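Local coordinates for autophagy protein 5 (PDB 2DYO) that takes part in autophagic vesicle formation and cytoplasm-to-vacuole transport in yeast, and is required for selective degradation of the nucleus and of mitochondria, at residues I7-L10 / L11-G14; N50-P53 / L54-N57; W76-N80 / K81-P85; W262-L266 / Y267-S271. All blocks are in the same frame, centred on the assembly; numbering follows the deposited sequence.

Contact 1. Residues I7-L10 / L11-G14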
loop_
_atom_site.group_PDB
_atom_site.type_symbol
_atom_site.label_atom_id
_atom_site.label_comp_id
_atom_site.label_asym_id
_atom_site.label_seq_id
_atom_site.Cartn_x
_atom_site.Cartn_y
_atom_site.Cartn_z
ATOM N N ILE A 7 1.713 -11.760 -13.301
ATOM C CA ILE A 7 1.462 -11.604 -11.875
ATOM C C ILE A 7 1.546 -10.122 -11.511
ATOM O O ILE A 7 0.661 -9.594 -10.847
ATOM C CB ILE A 7 2.497 -12.404 -11.040
ATOM C CG1 ILE A 7 2.258 -13.908 -11.222
ATOM C CG2 ILE A 7 2.396 -12.023 -9.563
ATOM C CD1 ILE A 7 3.313 -14.790 -10.570
ATOM N N LYS A 8 2.608 -9.452 -11.955
ATOM C CA LYS A 8 2.779 -8.030 -11.663
ATOM C C LYS A 8 1.648 -7.196 -12.256
ATOM O O LYS A 8 1.280 -6.164 -11.700
ATOM C CB LYS A 8 4.130 -7.526 -12.185
ATOM C CG LYS A 8 5.319 -8.034 -11.380
ATOM C CD LYS A 8 6.617 -7.379 -11.803
ATOM C CE LYS A 8 7.783 -7.884 -10.966
ATOM N NZ LYS A 8 9.073 -7.251 -11.341
ATOM N N GLN A 9 1.094 -7.648 -13.378
ATOM C CA GLN A 9 -0.008 -6.935 -14.013
ATOM C C GLN A 9 -1.245 -7.028 -13.120
ATOM O O GLN A 9 -2.007 -6.073 -12.991
ATOM C CB GLN A 9 -0.305 -7.538 -15.387
ATOM C CG GLN A 9 -1.385 -6.812 -16.193
ATOM C CD GLN A 9 -1.038 -5.362 -16.485
ATOM O OE1 GLN A 9 -1.455 -4.451 -15.769
ATOM N NE2 GLN A 9 -0.262 -5.142 -17.539
ATOM N N LEU A 10 -1.436 -8.188 -12.505
ATOM C CA LEU A 10 -2.566 -8.393 -11.610
ATOM C C LEU A 10 -2.440 -7.492 -10.383
ATOM O O LEU A 10 -3.430 -6.950 -9.891
ATOM C CB LEU A 10 -2.636 -9.860 -11.161
ATOM C CG LEU A 10 -3.100 -10.882 -12.204
ATOM C CD1 LEU A 10 -2.997 -12.291 -11.630
ATOM C CD2 LEU A 10 -4.535 -10.576 -12.610
ATOM N N LEU A 11 -1.218 -7.337 -9.890
ATOM C CA LEU A 11 -0.973 -6.498 -8.721
ATOM C C LEU A 11 -1.182 -5.037 -9.092
ATOM O O LEU A 11 -1.730 -4.255 -8.312
ATOM C CB LEU A 11 0.454 -6.717 -8.211
ATOM C CG LEU A 11 0.746 -8.150 -7.739
ATOM C CD1 LEU A 11 2.193 -8.265 -7.266
ATOM C CD2 LEU A 11 -0.217 -8.512 -6.601
ATOM N N TRP A 12 -0.754 -4.682 -10.296
ATOM C CA TRP A 12 -0.890 -3.314 -10.782
ATOM C C TRP A 12 -2.364 -2.981 -10.946
ATOM O O TRP A 12 -2.793 -1.868 -10.647
ATOM C CB TRP A 12 -0.162 -3.155 -12.119
ATOM C CG TRP A 12 -0.000 -1.731 -12.541
ATOM C CD1 TRP A 12 -0.654 -1.093 -13.557
ATOM C CD2 TRP A 12 0.888 -0.765 -11.965
ATOM N NE1 TRP A 12 -0.225 0.213 -13.651
ATOM C CE2 TRP A 12 0.720 0.442 -12.685
ATOM C CE3 TRP A 12 1.807 -0.799 -10.907
ATOM C CZ2 TRP A 12 1.443 1.604 -12.384
ATOM C CZ3 TRP A 12 2.527 0.357 -10.605
ATOM C CH2 TRP A 12 2.338 1.544 -11.343
ATOM N N ASN A 13 -3.139 -3.953 -11.416
ATOM C CA ASN A 13 -4.574 -3.757 -11.593
ATOM C C ASN A 13 -5.319 -3.882 -10.257
ATOM O O ASN A 13 -6.531 -3.648 -10.192
ATOM C CB ASN A 13 -5.125 -4.766 -12.609
ATOM C CG ASN A 13 -4.541 -4.574 -14.003
ATOM O OD1 ASN A 13 -4.756 -5.394 -14.894
ATOM N ND2 ASN A 13 -3.802 -3.493 -14.196
ATOM N N GLY A 14 -4.597 -4.246 -9.196
ATOM C CA GLY A 14 -5.222 -4.363 -7.881
ATOM C C GLY A 14 -5.958 -3.069 -7.599
ATOM O O GLY A 14 -5.444 -1.995 -7.911
#
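Gln9 and Asn13 lie one helical turn apart, and their amide groups slant across one another with planes 31° apart. The nearest approach is from Asn13 ND2 to Gln9 OE1, 3.0 Å, a weak hydrogen bond because the N-H points well off the oxygen (121°). Gln9 reaches it by a bend at chi2 (60°), which carries its amide along the helix toward Asn13 instead of straight out. The same oxygen passes obliquely by the indole of Trp12, with Gln9 OE1 4.1 Å from Trp12 CD1. The backbone bond between the same two residues, from Asn13 N to Gln9 O, 2.9 Å, is the firmer link. With those from Trp12 N to Lys8 O and from Leu11 N to Ile7 O it makes the i to i+4 ladder of the last turns of the N-terminal helix 4-12, just ahead of the first strand of the UblA domain sheet, 15-22. On another side of the helix Leu11 leans back over the preceding turn: its CG lies 3.4 Å from Ile7 O, while Ile7 CG2 and Leu11 CD1 meet loosely at 4.4 Å. Apolar side chains of the partner protein pack on Ile7 and on Leu11. Trp12 turns its indole away from the turn, donating from NE1 to Arg183 O and meeting the rings of Phe185 and Phe188, at the helical bundle region.

Contact 2. Residues N50-P53 / L54-N57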
loop_
_atom_site.group_PDB
_atom_site.type_symbol
_atom_site.label_atom_id
_atom_site.label_comp_id
_atom_site.label_asym_id
_atom_site.label_seq_id
_atom_site.Cartn_x
_atom_site.Cartn_y
_atom_site.Cartn_z
ATOM N N ASN A 50 -2.380 10.533 -2.388
ATOM C CA ASN A 50 -2.465 10.921 -3.793
ATOM C C ASN A 50 -3.875 11.410 -4.145
ATOM O O ASN A 50 -4.128 11.857 -5.273
ATOM C CB ASN A 50 -2.083 9.743 -4.688
ATOM C CG ASN A 50 -0.596 9.474 -4.661
ATOM O OD1 ASN A 50 -0.120 8.425 -5.096
ATOM N ND2 ASN A 50 0.154 10.446 -4.161
ATOM N N TYR A 51 -4.788 11.331 -3.181
ATOM C CA TYR A 51 -6.154 11.770 -3.418
ATOM C C TYR A 51 -6.530 13.075 -2.715
ATOM O O TYR A 51 -7.701 13.453 -2.688
ATOM C CB TYR A 51 -7.131 10.647 -3.044
ATOM C CG TYR A 51 -6.892 9.417 -3.887
ATOM C CD1 TYR A 51 -5.856 8.536 -3.584
ATOM C CD2 TYR A 51 -7.596 9.218 -5.072
ATOM C CE1 TYR A 51 -5.514 7.499 -4.450
ATOM C CE2 TYR A 51 -7.265 8.187 -5.944
ATOM C CZ TYR A 51 -6.217 7.335 -5.628
ATOM O OH TYR A 51 -5.849 6.359 -6.519
ATOM N N MET A 52 -5.544 13.770 -2.158
ATOM C CA MET A 52 -5.818 15.041 -1.493
ATOM C C MET A 52 -6.330 16.096 -2.476
ATOM O O MET A 52 -7.242 16.863 -2.152
ATOM C CB MET A 52 -4.568 15.559 -0.776
ATOM C CG MET A 52 -4.198 14.745 0.447
ATOM S SD MET A 52 -5.641 14.360 1.471
ATOM C CE MET A 52 -6.158 15.992 1.996
ATOM N N PRO A 53 -5.745 16.159 -3.685
ATOM C CA PRO A 53 -6.206 17.149 -4.666
ATOM C C PRO A 53 -7.692 16.957 -4.964
ATOM O O PRO A 53 -8.459 17.921 -5.032
ATOM C CB PRO A 53 -5.332 16.856 -5.885
ATOM C CG PRO A 53 -4.045 16.410 -5.260
ATOM C CD PRO A 53 -4.533 15.472 -4.171
ATOM N N LEU A 54 -8.086 15.698 -5.138
ATOM C CA LEU A 54 -9.472 15.347 -5.424
ATOM C C LEU A 54 -10.371 15.764 -4.261
ATOM O O LEU A 54 -11.476 16.269 -4.461
ATOM C CB LEU A 54 -9.584 13.836 -5.652
ATOM C CG LEU A 54 -10.966 13.268 -5.973
ATOM C CD1 LEU A 54 -11.373 13.693 -7.374
ATOM C CD2 LEU A 54 -10.933 11.744 -5.874
ATOM N N ILE A 55 -9.889 15.544 -3.043
ATOM C CA ILE A 55 -10.641 15.899 -1.848
ATOM C C ILE A 55 -10.791 17.414 -1.714
ATOM O O ILE A 55 -11.905 17.935 -1.585
ATOM C CB ILE A 55 -9.952 15.351 -0.580
ATOM C CG1 ILE A 55 -9.990 13.819 -0.593
ATOM C CG2 ILE A 55 -10.636 15.896 0.670
ATOM C CD1 ILE A 55 -9.333 13.175 0.611
ATOM N N TRP A 56 -9.669 18.122 -1.742
ATOM C CA TRP A 56 -9.693 19.569 -1.617
ATOM C C TRP A 56 -10.592 20.219 -2.666
ATOM O O TRP A 56 -11.420 21.070 -2.337
ATOM C CB TRP A 56 -8.270 20.125 -1.721
ATOM C CG TRP A 56 -7.421 19.829 -0.511
ATOM C CD1 TRP A 56 -6.157 19.309 -0.502
ATOM C CD2 TRP A 56 -7.771 20.055 0.858
ATOM N NE1 TRP A 56 -5.698 19.198 0.789
ATOM C CE2 TRP A 56 -6.669 19.650 1.644
ATOM C CE3 TRP A 56 -8.907 20.565 1.499
ATOM C CZ2 TRP A 56 -6.671 19.736 3.040
ATOM C CZ3 TRP A 56 -8.909 20.652 2.889
ATOM C CH2 TRP A 56 -7.796 20.238 3.642
ATOM N N ASN A 57 -10.442 19.812 -3.922
ATOM C CA ASN A 57 -11.249 20.379 -4.997
ATOM C C ASN A 57 -12.751 20.247 -4.766
ATOM O O ASN A 57 -13.528 21.056 -5.263
ATOM C CB ASN A 57 -10.904 19.731 -6.337
ATOM C CG ASN A 57 -11.784 20.242 -7.470
ATOM O OD1 ASN A 57 -11.729 21.420 -7.831
ATOM N ND2 ASN A 57 -12.606 19.362 -8.027
HETATM O O HOH W 1 -6.294 13.548 -6.442
#
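Bends at chi2 (-45°) and chi3 (-64°) turn the side chain of Met52 forward along its own helix, bringing its methyl group to the indole of Trp56 one turn on. Trp56 CG stands anti to its carbonyl carbon (chi1 -72°), and the two side chains run side by side in the same direction. This is a Met-aromatic contact in the first turn of helix 52-59, which crosses the sheet in the beta-grasp fold of the UblA domain, with Tyr51 at the N-cap. Met52 CE lies 3.5 Å from Trp56 NE1 and 3.7 Å from CE2, whereas the sulfur stands obliquely, 5.5 Å from the centroid of the five-membered ring. The sulfur instead touches Ile55, with 4.0 Å between Met52 SD and Ile55 CD1. The backbone binds the same pair of residues, Trp56 N donating almost straight to Met52 O. An alanine in place of Trp56 would probably keep that backbone bond but leave the Met52 methyl without its aromatic partner and open a gap beside Phe26 and Leu63, which the indole also touches. Tyr51 turns its ring to strand 37-43, its OH bonded to the backbone of the partner protein, and Leu54 CD2 sits near the plane of that ring at its edge. A water accepts from Leu54 N at 3.1 Å and donates to Asn50 O at 3.0 Å.

Contact 3. Residues W76-N80 / K81-P85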
loop_
_atom_site.group_PDB
_atom_site.type_symbol
_atom_site.label_atom_id
_atom_site.label_comp_id
_atom_site.label_asym_id
_atom_site.label_seq_id
_atom_site.Cartn_x
_atom_site.Cartn_y
_atom_site.Cartn_z
ATOM N N TRP A 76 -4.825 14.188 9.095
ATOM C CA TRP A 76 -4.440 12.787 8.949
ATOM C C TRP A 76 -5.672 11.912 8.736
ATOM O O TRP A 76 -6.806 12.350 8.970
ATOM C CB TRP A 76 -3.639 12.315 10.173
ATOM C CG TRP A 76 -4.401 12.234 11.466
ATOM C CD1 TRP A 76 -5.143 11.182 11.919
ATOM C CD2 TRP A 76 -4.476 13.242 12.484
ATOM N NE1 TRP A 76 -5.670 11.468 13.156
ATOM C CE2 TRP A 76 -5.278 12.726 13.526
ATOM C CE3 TRP A 76 -3.943 14.532 12.616
ATOM C CZ2 TRP A 76 -5.561 13.454 14.688
ATOM C CZ3 TRP A 76 -4.225 15.258 13.772
ATOM C CH2 TRP A 76 -5.028 14.714 14.791
ATOM N N PHE A 77 -5.453 10.686 8.273
ATOM C CA PHE A 77 -6.553 9.767 8.025
ATOM C C PHE A 77 -6.830 8.856 9.200
ATOM O O PHE A 77 -5.940 8.540 9.991
ATOM C CB PHE A 77 -6.272 8.889 6.806
ATOM C CG PHE A 77 -6.140 9.647 5.522
ATOM C CD1 PHE A 77 -4.896 9.793 4.914
ATOM C CD2 PHE A 77 -7.260 10.185 4.897
ATOM C CE1 PHE A 77 -4.770 10.459 3.701
ATOM C CE2 PHE A 77 -7.144 10.854 3.678
ATOM C CZ PHE A 77 -5.894 10.988 3.082
ATOM N N GLU A 78 -8.081 8.429 9.300
ATOM C CA GLU A 78 -8.493 7.528 10.356
ATOM C C GLU A 78 -9.443 6.468 9.829
ATOM O O GLU A 78 -10.104 6.654 8.805
ATOM C CB GLU A 78 -9.146 8.310 11.500
ATOM C CG GLU A 78 -8.158 8.726 12.575
ATOM C CD GLU A 78 -8.803 9.494 13.710
ATOM O OE1 GLU A 78 -9.990 9.239 14.010
ATOM O OE2 GLU A 78 -8.115 10.343 14.314
ATOM N N HIS A 79 -9.475 5.342 10.524
ATOM C CA HIS A 79 -10.347 4.232 10.180
ATOM C C HIS A 79 -10.939 3.776 11.505
ATOM O O HIS A 79 -10.218 3.339 12.402
ATOM C CB HIS A 79 -9.552 3.104 9.518
ATOM C CG HIS A 79 -10.361 1.874 9.249
ATOM N ND1 HIS A 79 -10.497 0.857 10.169
ATOM C CD2 HIS A 79 -11.098 1.508 8.173
ATOM C CE1 HIS A 79 -11.281 -0.083 9.671
ATOM N NE2 HIS A 79 -11.659 0.288 8.461
ATOM N N ASN A 80 -12.253 3.907 11.627
ATOM C CA ASN A 80 -12.943 3.541 12.855
ATOM C C ASN A 80 -12.284 4.212 14.061
ATOM O O ASN A 80 -11.956 3.559 15.048
ATOM C CB ASN A 80 -12.961 2.017 13.034
ATOM C CG ASN A 80 -13.858 1.317 12.017
ATOM O OD1 ASN A 80 -14.814 1.906 11.505
ATOM N ND2 ASN A 80 -13.565 0.051 11.736
ATOM N N LYS A 81 -12.083 5.524 13.960
ATOM C CA LYS A 81 -11.492 6.310 15.039
ATOM C C LYS A 81 -10.026 5.992 15.350
ATOM O O LYS A 81 -9.467 6.524 16.310
ATOM C CB LYS A 81 -12.338 6.152 16.306
ATOM C CG LYS A 81 -13.763 6.687 16.172
ATOM C CD LYS A 81 -13.828 8.186 16.450
ATOM C CE LYS A 81 -15.197 8.773 16.125
ATOM N NZ LYS A 81 -15.432 8.872 14.654
ATOM N N THR A 82 -9.407 5.136 14.543
ATOM C CA THR A 82 -8.005 4.774 14.740
ATOM C C THR A 82 -7.118 5.360 13.640
ATOM O O THR A 82 -7.338 5.112 12.453
ATOM C CB THR A 82 -7.811 3.246 14.750
ATOM O OG1 THR A 82 -8.419 2.695 15.921
ATOM C CG2 THR A 82 -6.328 2.895 14.743
ATOM N N PRO A 83 -6.105 6.152 14.023
ATOM C CA PRO A 83 -5.200 6.757 13.043
ATOM C C PRO A 83 -4.605 5.717 12.099
ATOM O O PRO A 83 -4.171 4.650 12.529
ATOM C CB PRO A 83 -4.145 7.423 13.921
ATOM C CG PRO A 83 -4.949 7.854 15.114
ATOM C CD PRO A 83 -5.799 6.629 15.383
ATOM N N ILE A 84 -4.593 6.036 10.809
ATOM C CA ILE A 84 -4.049 5.137 9.800
ATOM C C ILE A 84 -2.982 5.890 8.992
ATOM O O ILE A 84 -3.263 6.929 8.393
ATOM C CB ILE A 84 -5.193 4.603 8.886
ATOM C CG1 ILE A 84 -4.631 3.697 7.797
ATOM C CG2 ILE A 84 -5.969 5.756 8.286
ATOM C CD1 ILE A 84 -5.711 3.093 6.905
ATOM N N PRO A 85 -1.740 5.366 8.968
ATOM C CA PRO A 85 -0.591 5.954 8.258
ATOM C C PRO A 85 -0.758 6.014 6.743
ATOM O O PRO A 85 -1.024 4.997 6.108
ATOM C CB PRO A 85 0.578 5.036 8.642
ATOM C CG PRO A 85 0.067 4.231 9.813
ATOM C CD PRO A 85 -1.385 4.048 9.514
HETATM O O HOH W 2 -2.872 9.563 7.966
#
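Glu78, Lys81 and Ile84 are the residues most covered where the chain doubles back on itself in a tight beta hairpin. Glu78 lies alongside Pro83, the two pointing the same way from a non-hydrogen-bonded pair, and its CG is 3.6 Å from Pro83 CA. Its carboxylate lies between the turn and the indole: OE1 comes to 3.4 Å from Lys81 CA, while OE2 accepts from Trp76 NE1 at 2.9 Å, met on its anti side. The ring of Pro83 thus rests beside both the indole and the carboxylate. A leucine in place of Glu78 would probably leave Trp76 NE1 without this acceptor and the indole less firmly set beside Pro83. Lys81 stands at the type I' turn from His79 to Thr82; both Asn80 and Lys81 have positive phi, and the turn is closed by His79 N to Thr82 O and Thr82 N to His79 O, each 2.9 Å. Ile84 points to the other face of the sheet. Its CG2, placed between the backbone N and the carbonyl carbon, presses to 3.5 Å from Phe77 CB. Leu93 and Leu97 of helix 90-98, which follows the hairpin in the chain, also pack on Ile84. Lys81 NZ is 5.5 Å from Glu78 OE1, so opposite charge could add at most a long-range attraction, and the bond from Trp76 is the carboxylate's direct polar link within the hairpin.

Contact 4. Residues W262-L266 / Y267-S271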
loop_
_atom_site.group_PDB
_atom_site.type_symbol
_atom_site.label_atom_id
_atom_site.label_comp_id
_atom_site.label_asym_id
_atom_site.label_seq_id
_atom_site.Cartn_x
_atom_site.Cartn_y
_atom_site.Cartn_z
ATOM N N TRP A 262 3.959 -21.790 3.603
ATOM C CA TRP A 262 5.259 -21.707 4.266
ATOM C C TRP A 262 6.420 -22.186 3.398
ATOM O O TRP A 262 7.556 -21.759 3.598
ATOM C CB TRP A 262 5.264 -22.507 5.573
ATOM C CG TRP A 262 4.522 -21.846 6.690
ATOM C CD1 TRP A 262 3.247 -22.112 7.097
ATOM C CD2 TRP A 262 5.001 -20.787 7.530
ATOM N NE1 TRP A 262 2.902 -21.284 8.143
ATOM C CE2 TRP A 262 3.959 -20.462 8.428
ATOM C CE3 TRP A 262 6.211 -20.082 7.613
ATOM C CZ2 TRP A 262 4.088 -19.459 9.399
ATOM C CZ3 TRP A 262 6.342 -19.085 8.579
ATOM C CH2 TRP A 262 5.283 -18.784 9.460
ATOM N N HIS A 263 6.154 -23.074 2.442
ATOM C CA HIS A 263 7.234 -23.569 1.593
ATOM C C HIS A 263 7.598 -22.599 0.472
ATOM O O HIS A 263 8.523 -22.848 -0.300
ATOM C CB HIS A 263 6.891 -24.942 0.997
ATOM C CG HIS A 263 5.631 -24.965 0.187
ATOM N ND1 HIS A 263 4.390 -25.173 0.747
ATOM C CD2 HIS A 263 5.427 -24.839 -1.147
ATOM C CE1 HIS A 263 3.474 -25.180 -0.207
ATOM N NE2 HIS A 263 4.076 -24.980 -1.365
ATOM N N MET A 264 6.872 -21.492 0.376
ATOM C CA MET A 264 7.161 -20.503 -0.660
ATOM C C MET A 264 8.570 -19.940 -0.503
ATOM O O MET A 264 8.998 -19.613 0.606
ATOM C CB MET A 264 6.138 -19.365 -0.600
ATOM C CG MET A 264 6.551 -18.120 -1.361
ATOM S SD MET A 264 5.365 -17.642 -2.622
ATOM C CE MET A 264 6.231 -18.187 -4.083
ATOM N N LEU A 265 9.288 -19.836 -1.617
ATOM C CA LEU A 265 10.650 -19.299 -1.630
ATOM C C LEU A 265 10.613 -17.782 -1.463
ATOM O O LEU A 265 9.877 -17.089 -2.171
ATOM C CB LEU A 265 11.344 -19.641 -2.950
ATOM C CG LEU A 265 11.665 -21.116 -3.202
ATOM C CD1 LEU A 265 12.107 -21.315 -4.656
ATOM C CD2 LEU A 265 12.755 -21.564 -2.241
ATOM N N LEU A 266 11.414 -17.267 -0.537
ATOM C CA LEU A 266 11.454 -15.833 -0.270
ATOM C C LEU A 266 11.852 -14.998 -1.488
ATOM O O LEU A 266 11.279 -13.938 -1.726
ATOM C CB LEU A 266 12.401 -15.538 0.901
ATOM C CG LEU A 266 12.390 -14.100 1.427
ATOM C CD1 LEU A 266 10.985 -13.739 1.903
ATOM C CD2 LEU A 266 13.393 -13.966 2.572
ATOM N N TYR A 267 12.832 -15.456 -2.259
ATOM C CA TYR A 267 13.236 -14.696 -3.443
ATOM C C TYR A 267 12.055 -14.565 -4.398
ATOM O O TYR A 267 11.794 -13.487 -4.930
ATOM C CB TYR A 267 14.392 -15.378 -4.180
ATOM C CG TYR A 267 14.622 -14.792 -5.557
ATOM C CD1 TYR A 267 15.123 -13.500 -5.711
ATOM C CD2 TYR A 267 14.276 -15.505 -6.704
ATOM C CE1 TYR A 267 15.270 -12.929 -6.976
ATOM C CE2 TYR A 267 14.417 -14.946 -7.972
ATOM C CZ TYR A 267 14.914 -13.659 -8.100
ATOM O OH TYR A 267 15.054 -13.104 -9.354
ATOM N N ASP A 268 11.354 -15.674 -4.622
ATOM C CA ASP A 268 10.190 -15.673 -5.503
ATOM C C ASP A 268 9.130 -14.715 -4.981
ATOM O O ASP A 268 8.597 -13.890 -5.726
ATOM C CB ASP A 268 9.585 -17.074 -5.595
ATOM C CG ASP A 268 10.100 -17.850 -6.781
ATOM O OD1 ASP A 268 9.886 -17.390 -7.923
ATOM O OD2 ASP A 268 10.714 -18.918 -6.573
ATOM N N LEU A 269 8.822 -14.837 -3.694
ATOM C CA LEU A 269 7.820 -13.987 -3.075
ATOM C C LEU A 269 8.179 -12.518 -3.287
ATOM O O LEU A 269 7.361 -11.735 -3.770
ATOM C CB LEU A 269 7.712 -14.298 -1.582
ATOM C CG LEU A 269 6.561 -13.627 -0.830
ATOM C CD1 LEU A 269 5.230 -13.982 -1.481
ATOM C CD2 LEU A 269 6.587 -14.069 0.616
ATOM N N TYR A 270 9.404 -12.142 -2.936
ATOM C CA TYR A 270 9.824 -10.757 -3.113
ATOM C C TYR A 270 9.772 -10.302 -4.570
ATOM O O TYR A 270 9.106 -9.326 -4.908
ATOM C CB TYR A 270 11.249 -10.536 -2.609
ATOM C CG TYR A 270 11.709 -9.115 -2.868
ATOM C CD1 TYR A 270 11.305 -8.073 -2.034
ATOM C CD2 TYR A 270 12.453 -8.797 -4.009
ATOM C CE1 TYR A 270 11.622 -6.749 -2.331
ATOM C CE2 TYR A 270 12.775 -7.467 -4.320
ATOM C CZ TYR A 270 12.352 -6.450 -3.474
ATOM O OH TYR A 270 12.638 -5.137 -3.778
ATOM N N SER A 271 10.481 -11.017 -5.436
ATOM C CA SER A 271 10.547 -10.634 -6.840
ATOM C C SER A 271 9.198 -10.506 -7.530
ATOM O O SER A 271 9.062 -9.739 -8.476
ATOM C CB SER A 271 11.431 -11.613 -7.619
ATOM O OG SER A 271 10.812 -12.877 -7.721
#
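Leu269 N donates to Leu265 O at 2.9 Å and Tyr270 N to Leu266 O at the same distance, both nearly straight, opening helix 266-273 with Leu265 at the N-cap position. A leucine there offers no polar side-chain atom to cap the first turn. Its chain instead runs beside that of Asp268, pointing the same way, and Leu265 CD1 comes within 3.4 Å of Asp268 OD2. The other carboxylate oxygen, Asp268 OD1, forms a salt bridge with Lys272 one turn further along. Met264, still in the loop, reaches forward to the first turn of the helix. Bent at chi2 (123°) and chi3 (-104°), it crosses Asp268 and Leu269 at about a right angle to each. Its methyl touches the first, with 3.8 Å between Met264 CE and Asp268 CB, and its sulfur the second, with Met264 SD also 3.8 Å from Leu269 CD1. The hydroxyl of Ser271 lies over one face of the Tyr267 ring, offset toward the rim; Arg199 makes a cation-pi contact with the same residue. In the UblB domain this is the passage from strand 258-260 into the helix that leads on to strand 280-286. Leu269 and Tyr270 both pack on Leu280 of that strand, and Tyr270 also reaches Val154 and Leu158 of helix 142-159, linking the domain to the helical bundle region.

In the fold
All four contacts are local and partly buried: the hairpin of contact 3 has three exposed residues at its turn, Asn80, Lys81 and Thr82, whereas contact 4 has none among those that touch. Contacts 2 and 3 share the UblA domain and touch where Met52 SD meets Phe77 CZ, so that helix 52-59 rests against strand 74-79. Contact 4 belongs to the UblB domain. Contact 1, on the N-terminal helix, touches contact 4, Lys8 CE packing on Ser271 O. The helix contacts 1, 2 and 4 all have i to i+4 bonds, with an amide pair, methionine-aromatic packing and aliphatic packing respectively; contact 3 adds a carboxylate-indole bond. Contact 3 alone is untouched by the partner protein.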